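Local coordinates for DUF5012 domain-containing protein (Bacteroides thetaiotaomicron, PDB 5FQ8) that is a putative surface lipoprotein of unknown function, with an Ig-like domain and a C-terminal beta domain, at residues P62-L67 with T82-V87. Numbering follows the deposited sequence.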
loop_
_atom_site.group_PDB
_atom_site.type_symbol
_atom_site.label_atom_id
_atom_site.label_comp_id
_atom_site.label_asym_id
_atom_site.label_seq_id
_atom_site.Cartn_x
_atom_site.Cartn_y
_atom_site.Cartn_z
ATOM N N PRO G 62 -68.358 39.217 8.650
ATOM C CA PRO G 62 -67.849 38.036 7.949
ATOM C C PRO G 62 -66.806 38.403 6.907
ATOM O O PRO G 62 -66.832 39.489 6.326
ATOM C CB PRO G 62 -69.104 37.448 7.302
ATOM C CG PRO G 62 -70.212 37.887 8.195
ATOM C CD PRO G 62 -69.828 39.250 8.686
ATOM N N GLY G 63 -65.871 37.490 6.692
ATOM C CA GLY G 63 -64.838 37.680 5.697
ATOM C C GLY G 63 -63.578 36.919 6.068
ATOM O O GLY G 63 -63.595 36.028 6.913
ATOM N N ILE G 64 -62.485 37.296 5.406
ATOM C CA ILE G 64 -61.175 36.692 5.610
ATOM C C ILE G 64 -60.254 37.725 6.241
ATOM O O ILE G 64 -60.096 38.833 5.714
ATOM C CB ILE G 64 -60.577 36.176 4.295
ATOM C CG1 ILE G 64 -61.565 35.263 3.580
ATOM C CG2 ILE G 64 -59.292 35.435 4.568
ATOM C CD1 ILE G 64 -61.023 34.709 2.284
ATOM N N TYR G 65 -59.629 37.349 7.353
ATOM C CA TYR G 65 -58.725 38.221 8.085
ATOM C C TYR G 65 -57.381 37.531 8.208
ATOM O O TYR G 65 -57.305 36.402 8.702
ATOM C CB TYR G 65 -59.293 38.560 9.460
ATOM C CG TYR G 65 -60.569 39.343 9.388
ATOM C CD1 TYR G 65 -60.552 40.717 9.206
ATOM C CD2 TYR G 65 -61.794 38.708 9.473
ATOM C CE1 TYR G 65 -61.718 41.438 9.130
ATOM C CE2 TYR G 65 -62.969 39.423 9.397
ATOM C CZ TYR G 65 -62.924 40.785 9.225
ATOM O OH TYR G 65 -64.095 41.495 9.146
ATOM N N ASN G 66 -56.328 38.205 7.750
ATOM C CA ASN G 66 -54.962 37.701 7.831
ATOM C C ASN G 66 -54.192 38.447 8.912
ATOM O O ASN G 66 -54.203 39.681 8.947
ATOM C CB ASN G 66 -54.242 37.856 6.494
ATOM C CG ASN G 66 -54.791 36.948 5.433
ATOM O OD1 ASN G 66 -54.299 35.844 5.237
ATOM N ND2 ASN G 66 -55.819 37.407 4.736
ATOM N N LEU G 67 -53.521 37.696 9.779
ATOM C CA LEU G 67 -52.655 38.246 10.811
ATOM C C LEU G 67 -51.231 37.813 10.524
ATOM O O LEU G 67 -50.986 36.639 10.247
ATOM C CB LEU G 67 -53.077 37.772 12.192
ATOM C CG LEU G 67 -54.511 38.022 12.632
ATOM C CD1 LEU G 67 -54.995 36.847 13.443
ATOM C CD2 LEU G 67 -54.581 39.276 13.455
ATOM N N THR G 82 -47.693 33.343 9.210
ATOM C CA THR G 82 -49.036 33.861 8.972
ATOM C C THR G 82 -50.090 32.989 9.629
ATOM O O THR G 82 -49.969 31.763 9.649
ATOM C CB THR G 82 -49.363 33.942 7.485
ATOM O OG1 THR G 82 -48.211 34.376 6.762
ATOM C CG2 THR G 82 -50.490 34.930 7.266
ATOM N N ARG G 83 -51.136 33.629 10.137
ATOM C CA ARG G 83 -52.315 32.939 10.633
ATOM C C ARG G 83 -53.541 33.592 10.018
ATOM O O ARG G 83 -53.698 34.813 10.095
ATOM C CB ARG G 83 -52.384 32.982 12.156
ATOM C CG ARG G 83 -53.462 32.107 12.744
ATOM C CD ARG G 83 -53.419 32.211 14.237
ATOM N NE ARG G 83 -52.536 31.215 14.826
ATOM C CZ ARG G 83 -51.824 31.421 15.926
ATOM N NH1 ARG G 83 -51.873 32.592 16.533
ATOM N NH2 ARG G 83 -51.060 30.466 16.412
ATOM N N THR G 84 -54.402 32.779 9.409
ATOM C CA THR G 84 -55.575 33.251 8.687
ATOM C C THR G 84 -56.843 32.880 9.440
ATOM O O THR G 84 -57.059 31.706 9.750
ATOM C CB THR G 84 -55.620 32.646 7.290
ATOM O OG1 THR G 84 -54.356 32.833 6.649
ATOM C CG2 THR G 84 -56.696 33.317 6.480
ATOM N N VAL G 85 -57.688 33.868 9.711
ATOM C CA VAL G 85 -58.909 33.669 10.478
ATOM C C VAL G 85 -60.097 33.967 9.581
ATOM O O VAL G 85 -60.148 35.030 8.957
ATOM C CB VAL G 85 -58.938 34.558 11.732
ATOM C CG1 VAL G 85 -60.269 34.446 12.419
ATOM C CG2 VAL G 85 -57.840 34.155 12.670
ATOM N N TYR G 86 -61.048 33.035 9.525
ATOM C CA TYR G 86 -62.240 33.145 8.697
ATOM C C TYR G 86 -63.488 33.277 9.562
ATOM O O TYR G 86 -63.590 32.674 10.632
ATOM C CB TYR G 86 -62.393 31.928 7.784
ATOM C CG TYR G 86 -61.204 31.617 6.907
ATOM C CD1 TYR G 86 -60.162 30.830 7.374
ATOM C CD2 TYR G 86 -61.142 32.077 5.600
ATOM C CE1 TYR G 86 -59.080 30.525 6.571
ATOM C CE2 TYR G 86 -60.066 31.777 4.790
ATOM C CZ TYR G 86 -59.038 31.002 5.282
ATOM O OH TYR G 86 -57.963 30.698 4.486
ATOM N N VAL G 87 -64.456 34.052 9.077
ATOM C CA VAL G 87 -65.662 34.379 9.831
ATOM C C VAL G 87 -66.889 33.938 9.041
ATOM O O VAL G 87 -67.008 34.246 7.850
ATOM C CB VAL G 87 -65.730 35.883 10.145
ATOM C CG1 VAL G 87 -66.845 36.161 11.121
ATOM C CG2 VAL G 87 -64.426 36.350 10.711
#
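Segments 62-67 and 82-87 lie on the two antiparallel strands of one beta hairpin in the Ig-like domain. Tyr65 and Val85 form a hydrogen-bonded pair, as do Leu67 and Arg83. The bond from Val85 N to Tyr65 O is 2.8 Å and nearly straight (173°). Leu67 N reaches Arg83 O at 2.9 Å.

Tyr65 starts with CB 3.7 Å from Val85 O. CG is anti to the carbonyl carbon (chi1 -64°), which swings the ring back toward the start of its strand. There the edge of the Tyr65 ring meets Val87, with Tyr65 CE2 3.6 Å from Val87 CG2. At the tip, OH is hydrogen-bonded to Thr61 O. On this same face Leu67 and Val85 cross obliquely, CD1 of Leu67 touching CG2 of Val85, and Arg83 turns away to a salt bridge with Glu35.

The other face carries Ile64, Asn66, Thr84 and Tyr86. Ile64 lies alongside Tyr86, its CG2 3.7 Å from Tyr86 CE2 and 3.9 Å from Thr84 CG2. An alanine at Ile64 would probably loosen the packing beside the Tyr86 ring, since CG1, CG2 and CD1 all touch it. Thr84 OG1 gives a weak hydrogen bond to Asn66 OD1.

Strand 24-27 runs parallel to 78-87 and bonds to the backbone of Thr84 and Tyr86. Ile64 and Tyr86 both touch Tyr132 on strand 130-133, and so join the hairpin to the C-terminal domain.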